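Local atomic coordinates of esterase (uncultured bacterium pCosCE1, PDB entry 7ATL), a protein that hydrolyses carboxylic esters and also transfers acyl groups, as a promiscuous acyltransferase among the family VIII carboxylesterases, which are related to the beta-lactamases. Residues Ala47-Gln51 / Glu227-Ile231; Ala218-Asp223 / Asn362-Glu366; Gln332-Leu337 / Phe348-Ala353. One frame throughout, in Å; residues are numbered along the deposited sequence.

In the fold
Interactions 1 and 2 form one continuous region, their centres 8 Å apart, because strands 229-230 and 221-222 are neighbours in a three-stranded mixed sheet whose other edge is strand 363-364. Y221 joins them directly: its OH lies 2.8 Å from E50 OE1, a probable hydrogen bond. Interaction 3 stands apart in the seven-stranded antiparallel sheet of the beta-lactamase-like fold; its centre is about 34 Å from that of interaction 1 and about 27 Å from that of interaction 2. Along the chain, however, interaction 3 falls between the two segments of interaction 2. The F365 side chain in interaction 2 is about 7 Å from a bound PEG, and that of Q332 in interaction 3 about 14 Å from one.

Interaction 1: residues Ala47-Gln51 / Glu227-Ile231; sequences ADREQ and EPEPI
R49 reaches across to the backbone of P228, and this is the tight part of a small surface contact (165 Å² buried). Its NH2 gives a hydrogen bond of 2.7 Å to P228 O, arriving almost in line with the carbonyl (C=O...N angle 166°), while R49 NH1 adds a weak one of 3.1 Å to the same oxygen. The side chain leaves with CG anti to the backbone N (chi1 -157°) and bends at chi3, which brings the guanidinium up to the carbonyl. Its rotation is further fixed by E50, whose OE2 lies in the guanidinium plane and makes a salt bridge of 3.0 Å to R49 NH2. Close by, the P228 ring packs its CD 3.6 Å from R49 NH1.

The outer part is looser. E227 OE1 stays 4.2 Å from R49 NH1, near an opposite charge but short of a salt bridge, and E50 OE2 merely rests 3.8 Å from P230 CG; E227 and E50 are both solvent-exposed. The other carboxylate oxygen of E50 is hydrogen-bonded to Y221 OH. The contact thus ties the loop between strands 37-44 and 53-54 to edge strand 229-230 and the P228 that leads into it, with P228 and P230 both packing on Y221 of the adjacent strand 221-222.

Interaction 2: residues Ala218-Asp223 / Asn362-Glu366; sequences ATAYHD and NTAFE
Y221 and N362 lie side by side and point the same way, with the tyrosine ring and the asparagine amide turned 52° against each other. Y221 CE1 comes 3.9 Å from N362 ND2, and N362 O sits at the ring edge while accepting Y221 N at 2.8 Å. N362 CG stands between its own backbone N and carbonyl carbon (chi1 64°), an orientation in which OD1 accepts a 2.9 Å hydrogen bond from T363 OG1. On the backbone, A364 N donates to Y221 O at 3.0 Å, as expected of the parallel pairing of strands 221-222 and 363-364. Y221 and T363 share one face of this sheet, H222 and A364 the other.

At the far end the D223 carboxylate approaches the start of helix 366-369. D223 OD2 takes the F365 N-H at 2.7 Å, met from above the carboxylate plane, and D223 OD1 receives a weak, 3.4 Å bond from E366 N. F365, which follows a cis peptide bond, occupies the N-cap position. These N-H groups may help to stabilise the D223 anion, though the nearby E366 carboxylate would work against it; the acid joins strand end to helix start by one good and one weak hydrogen bond, perhaps helped by the helix dipole.

Interaction 3: residues Gln332-Leu337 / Phe348-Ala353; sequences QHNGTL and FYDPQA
Two N-H groups of a single residue, H333, converge on one carboxylate oxygen, D350 OD2. The ring ND1 donates at 2.8 Å in its ring plane to the syn lone pair of D350 OD2, whereas the backbone H333 N arrives at 2.9 Å from above the carboxylate plane, 51° out of it. Y381 OH also bonds to D350 OD2, so this buried oxygen is gripped by several partners. D350 OD1 meanwhile accepts A353 N, forming an Asx motif.

H333 also begins a type II turn ending at T336. H333 O receives both T336 N and, at 2.7 Å, T336 OG1. G335 adopts positive phi (98°) in this turn, and its carbonyl oxygen packs 3.4 Å from P351 CD. Two aromatic rings are each capped over one face. Q332 NE2 stands 3.2 Å above the plane of the F348 ring, over its centre, with the amide nearly perpendicular to the ring (84°); Q332 NE2 is also hydrogen-bonded to Q338 OE1, and Q332 OE1 to T330 OG1. L337 CB makes a CH-pi contact over one face of Y349, 3.8 Å from the ring centroid.

Reciprocal bonds between L337 and Y349, each 3.1 Å from N to O, make the antiparallel hydrogen-bonded pair joining strands 337-341 and 345-350. Helix 271-283 packs against L337 and Y349, while helix 372-381 covers Q332 and F348, and strand 320-322 flanks the turn.

Interaction 1: residues Ala47-Gln51 / Glu227-Ile231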
# COMPACT_ATOMS: atom_id res chain seq x y z
N ALA A 47 -12.15 5.71 16.42
CA ALA A 47 -12.30 4.56 15.51
C ALA A 47 -13.64 4.75 14.79
O ALA A 47 -13.65 4.62 13.55
CB ALA A 47 -12.28 3.26 16.27
N ASP A 48 -14.69 5.02 15.57
CA ASP A 48 -16.06 5.38 15.11
C ASP A 48 -16.55 6.64 15.86
O ASP A 48 -16.74 6.57 17.08
CB ASP A 48 -17.01 4.20 15.30
CG ASP A 48 -18.31 4.38 14.53
OD1 ASP A 48 -19.07 5.33 14.84
OD2 ASP A 48 -18.53 3.61 13.60
N ARG A 49 -16.79 7.74 15.14
CA ARG A 49 -17.27 9.04 15.69
C ARG A 49 -18.69 8.89 16.24
O ARG A 49 -18.92 9.25 17.39
CB ARG A 49 -17.26 10.14 14.63
CG ARG A 49 -17.18 11.56 15.19
CD ARG A 49 -17.22 12.65 14.13
NE ARG A 49 -18.08 12.18 13.05
CZ ARG A 49 -18.08 12.62 11.79
NH1 ARG A 49 -17.27 13.59 11.40
NH2 ARG A 49 -18.90 12.06 10.93
N GLU A 50 -19.60 8.37 15.44
CA GLU A 50 -21.04 8.28 15.79
C GLU A 50 -21.21 7.45 17.08
O GLU A 50 -21.98 7.89 17.91
CB GLU A 50 -21.86 7.79 14.59
CG GLU A 50 -21.81 8.75 13.39
CD GLU A 50 -20.61 8.61 12.45
OE1 GLU A 50 -19.93 7.55 12.47
OE2 GLU A 50 -20.35 9.57 11.69
N GLN A 51 -20.46 6.36 17.29
CA GLN A 51 -20.50 5.58 18.56
C GLN A 51 -19.51 6.13 19.62
O GLN A 51 -19.36 5.49 20.70
CB GLN A 51 -20.14 4.10 18.33
CG GLN A 51 -21.01 3.39 17.31
CD GLN A 51 -20.52 1.97 17.08
OE1 GLN A 51 -21.30 1.08 16.77
NE2 GLN A 51 -19.22 1.75 17.25
N GLU A 227 -17.54 18.32 6.97
CA GLU A 227 -17.22 17.19 7.88
C GLU A 227 -17.12 15.90 7.07
O GLU A 227 -17.72 15.79 6.00
CB GLU A 227 -18.27 17.11 9.00
CG GLU A 227 -18.28 18.33 9.92
CD GLU A 227 -16.99 18.58 10.69
OE1 GLU A 227 -16.56 17.68 11.45
OE2 GLU A 227 -16.40 19.68 10.52
N PRO A 228 -16.32 14.91 7.54
CA PRO A 228 -16.26 13.58 6.95
C PRO A 228 -17.44 12.67 7.34
O PRO A 228 -17.73 12.59 8.51
CB PRO A 228 -14.97 12.95 7.54
CG PRO A 228 -14.28 14.05 8.31
CD PRO A 228 -15.36 15.05 8.66
N GLU A 229 -18.06 12.00 6.36
CA GLU A 229 -19.18 11.04 6.58
C GLU A 229 -18.66 9.62 6.35
O GLU A 229 -17.69 9.42 5.62
CB GLU A 229 -20.38 11.37 5.68
CG GLU A 229 -20.23 10.92 4.22
CD GLU A 229 -21.31 11.36 3.23
OE1 GLU A 229 -21.26 10.91 2.04
OE2 GLU A 229 -22.20 12.16 3.62
N PRO A 230 -19.29 8.57 6.93
CA PRO A 230 -18.90 7.18 6.69
C PRO A 230 -19.04 6.77 5.22
O PRO A 230 -19.88 7.32 4.55
CB PRO A 230 -19.85 6.34 7.55
CG PRO A 230 -20.33 7.32 8.61
CD PRO A 230 -20.38 8.67 7.92
N ILE A 231 -18.18 5.87 4.75
CA ILE A 231 -18.22 5.36 3.35
C ILE A 231 -19.28 4.25 3.31
O ILE A 231 -19.23 3.37 4.18
CB ILE A 231 -16.82 4.88 2.92
CG1 ILE A 231 -15.84 6.06 2.84
CG2 ILE A 231 -16.91 4.10 1.60
CD1 ILE A 231 -14.35 5.66 2.78

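Interaction 2: residues Ala218-Asp223 / Asn362-Glu366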
# COMPACT_ATOMS: atom_id res chain seq x y z
N ALA A 218 -11.47 0.03 12.52
CA ALA A 218 -11.83 1.45 12.37
C ALA A 218 -12.85 1.62 11.24
O ALA A 218 -12.66 1.09 10.15
CB ALA A 218 -10.62 2.30 12.11
N THR A 219 -13.88 2.38 11.51
CA THR A 219 -14.87 2.80 10.51
C THR A 219 -14.21 3.72 9.47
O THR A 219 -13.60 4.75 9.85
CB THR A 219 -16.03 3.47 11.25
OG1 THR A 219 -16.35 2.50 12.25
CG2 THR A 219 -17.17 3.86 10.34
N ALA A 220 -14.38 3.40 8.19
CA ALA A 220 -13.86 4.21 7.07
C ALA A 220 -14.75 5.44 6.87
O ALA A 220 -15.99 5.28 6.73
CB ALA A 220 -13.82 3.37 5.82
N TYR A 221 -14.13 6.61 6.80
CA TYR A 221 -14.76 7.92 6.52
C TYR A 221 -14.11 8.46 5.25
O TYR A 221 -12.98 7.97 4.93
CB TYR A 221 -14.56 8.90 7.68
CG TYR A 221 -15.24 8.50 8.96
CD1 TYR A 221 -14.68 7.54 9.79
CD2 TYR A 221 -16.46 9.05 9.33
CE1 TYR A 221 -15.32 7.12 10.94
CE2 TYR A 221 -17.11 8.65 10.49
CZ TYR A 221 -16.53 7.68 11.29
OH TYR A 221 -17.18 7.26 12.42
N HIS A 222 -14.76 9.43 4.58
CA HIS A 222 -14.20 10.15 3.42
C HIS A 222 -14.50 11.64 3.56
O HIS A 222 -15.40 11.94 4.34
CB HIS A 222 -14.73 9.55 2.12
CG HIS A 222 -16.05 10.10 1.72
ND1 HIS A 222 -16.15 11.11 0.76
CD2 HIS A 222 -17.30 9.81 2.17
CE1 HIS A 222 -17.43 11.40 0.62
NE2 HIS A 222 -18.16 10.61 1.48
N ASP A 223 -13.79 12.52 2.83
CA ASP A 223 -13.85 14.01 2.94
C ASP A 223 -15.07 14.53 2.17
O ASP A 223 -15.24 14.13 1.00
CB ASP A 223 -12.58 14.68 2.39
CG ASP A 223 -11.24 13.95 2.58
OD1 ASP A 223 -10.88 13.60 3.73
OD2 ASP A 223 -10.53 13.79 1.57
N ASN A 362 -8.43 6.80 9.31
CA ASN A 362 -9.72 6.22 8.89
C ASN A 362 -10.39 7.26 8.01
O ASN A 362 -11.60 7.20 7.89
CB ASN A 362 -10.55 5.83 10.11
CG ASN A 362 -10.93 7.03 10.95
OD1 ASN A 362 -10.62 8.17 10.60
ND2 ASN A 362 -11.64 6.79 12.04
N THR A 363 -9.62 8.18 7.44
CA THR A 363 -10.14 9.32 6.66
C THR A 363 -9.48 9.38 5.27
O THR A 363 -8.32 9.81 5.17
CB THR A 363 -9.96 10.60 7.48
OG1 THR A 363 -10.65 10.38 8.71
CG2 THR A 363 -10.49 11.83 6.78
N ALA A 364 -10.20 8.98 4.23
CA ALA A 364 -9.80 9.13 2.81
C ALA A 364 -10.40 10.43 2.28
O ALA A 364 -11.55 10.72 2.57
CB ALA A 364 -10.31 7.94 2.06
N PHE A 365 -9.65 11.25 1.52
CA PHE A 365 -8.27 11.02 1.14
C PHE A 365 -7.32 11.87 1.98
O PHE A 365 -6.15 11.92 1.60
CB PHE A 365 -8.11 11.35 -0.34
CG PHE A 365 -9.13 10.65 -1.20
CD1 PHE A 365 -8.96 9.31 -1.53
CD2 PHE A 365 -10.28 11.31 -1.62
CE1 PHE A 365 -9.92 8.64 -2.27
CE2 PHE A 365 -11.23 10.64 -2.37
CZ PHE A 365 -11.05 9.31 -2.69
N GLU A 366 -7.76 12.52 3.07
CA GLU A 366 -6.87 13.44 3.83
C GLU A 366 -5.64 12.65 4.31
O GLU A 366 -4.52 13.11 4.08
CB GLU A 366 -7.62 14.17 4.96
CG GLU A 366 -6.75 15.08 5.83
CD GLU A 366 -6.10 16.31 5.20
OE1 GLU A 366 -6.58 16.78 4.16
OE2 GLU A 366 -5.10 16.79 5.76

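Interaction 3: residues Gln332-Leu337 / Phe348-Ala353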
# COMPACT_ATOMS: atom_id res chain seq x y z
N GLN A 332 13.02 14.67 4.22
CA GLN A 332 13.45 13.25 4.05
C GLN A 332 14.74 13.24 3.23
O GLN A 332 14.96 14.16 2.46
CB GLN A 332 12.38 12.41 3.35
CG GLN A 332 11.06 12.35 4.08
CD GLN A 332 9.90 11.94 3.20
OE1 GLN A 332 9.64 12.51 2.14
NE2 GLN A 332 9.18 10.94 3.66
N HIS A 333 15.57 12.23 3.43
CA HIS A 333 16.89 12.12 2.76
C HIS A 333 16.78 11.15 1.57
O HIS A 333 15.93 10.23 1.61
CB HIS A 333 17.96 11.69 3.76
CG HIS A 333 18.24 12.66 4.87
ND1 HIS A 333 17.47 12.71 6.00
CD2 HIS A 333 19.25 13.54 5.05
CE1 HIS A 333 17.97 13.62 6.82
NE2 HIS A 333 19.07 14.14 6.26
N ASN A 334 17.64 11.32 0.58
CA ASN A 334 17.71 10.41 -0.58
C ASN A 334 17.81 8.99 -0.08
O ASN A 334 18.48 8.79 0.93
CB ASN A 334 18.85 10.80 -1.51
CG ASN A 334 18.64 12.17 -2.11
OD1 ASN A 334 17.52 12.66 -2.30
ND2 ASN A 334 19.73 12.83 -2.41
N GLY A 335 17.13 8.06 -0.76
CA GLY A 335 17.05 6.62 -0.40
C GLY A 335 15.79 6.27 0.38
O GLY A 335 15.57 5.07 0.62
N THR A 336 15.02 7.28 0.81
CA THR A 336 13.73 7.14 1.52
C THR A 336 12.79 6.31 0.65
O THR A 336 12.71 6.56 -0.55
CB THR A 336 13.12 8.51 1.84
OG1 THR A 336 13.86 9.04 2.93
CG2 THR A 336 11.68 8.43 2.25
N LEU A 337 12.19 5.29 1.26
CA LEU A 337 11.15 4.45 0.63
C LEU A 337 9.83 4.87 1.24
O LEU A 337 9.76 4.93 2.47
CB LEU A 337 11.45 2.97 0.90
CG LEU A 337 10.62 1.98 0.08
CD1 LEU A 337 11.05 2.01 -1.38
CD2 LEU A 337 10.72 0.57 0.66
N PHE A 348 6.92 5.55 5.56
CA PHE A 348 8.26 5.72 4.95
C PHE A 348 9.29 5.29 5.98
O PHE A 348 9.01 5.37 7.19
CB PHE A 348 8.48 7.16 4.45
CG PHE A 348 8.51 8.25 5.49
CD1 PHE A 348 9.67 8.54 6.20
CD2 PHE A 348 7.38 9.03 5.75
CE1 PHE A 348 9.70 9.56 7.14
CE2 PHE A 348 7.42 10.05 6.68
CZ PHE A 348 8.57 10.32 7.38
N TYR A 349 10.43 4.83 5.49
CA TYR A 349 11.69 4.78 6.24
C TYR A 349 12.65 5.69 5.49
O TYR A 349 12.59 5.68 4.26
CB TYR A 349 12.20 3.35 6.42
CG TYR A 349 12.71 2.68 5.18
CD1 TYR A 349 13.87 3.11 4.59
CD2 TYR A 349 12.09 1.56 4.66
CE1 TYR A 349 14.40 2.47 3.48
CE2 TYR A 349 12.61 0.89 3.56
CZ TYR A 349 13.76 1.36 2.96
OH TYR A 349 14.30 0.76 1.87
N ASP A 350 13.42 6.47 6.24
CA ASP A 350 14.60 7.23 5.76
C ASP A 350 15.85 6.44 6.19
O ASP A 350 16.16 6.36 7.38
CB ASP A 350 14.49 8.66 6.30
CG ASP A 350 15.67 9.54 5.97
OD1 ASP A 350 16.78 8.97 5.81
OD2 ASP A 350 15.48 10.77 5.88
N PRO A 351 16.59 5.80 5.24
CA PRO A 351 17.75 4.97 5.60
C PRO A 351 18.88 5.78 6.23
O PRO A 351 19.50 5.24 7.10
CB PRO A 351 18.20 4.35 4.27
CG PRO A 351 17.72 5.35 3.24
CD PRO A 351 16.40 5.87 3.78
N GLN A 352 19.06 7.05 5.83
CA GLN A 352 20.14 7.92 6.36
C GLN A 352 19.81 8.30 7.83
O GLN A 352 20.75 8.28 8.65
CB GLN A 352 20.41 9.09 5.40
CG GLN A 352 21.38 8.75 4.26
CD GLN A 352 21.24 9.58 2.99
OE1 GLN A 352 20.98 10.78 3.01
NE2 GLN A 352 21.43 8.94 1.85
N ALA A 353 18.55 8.60 8.15
CA ALA A 353 18.18 9.06 9.51
C ALA A 353 17.85 7.86 10.41
O ALA A 353 17.61 8.09 11.57
CB ALA A 353 17.05 10.05 9.43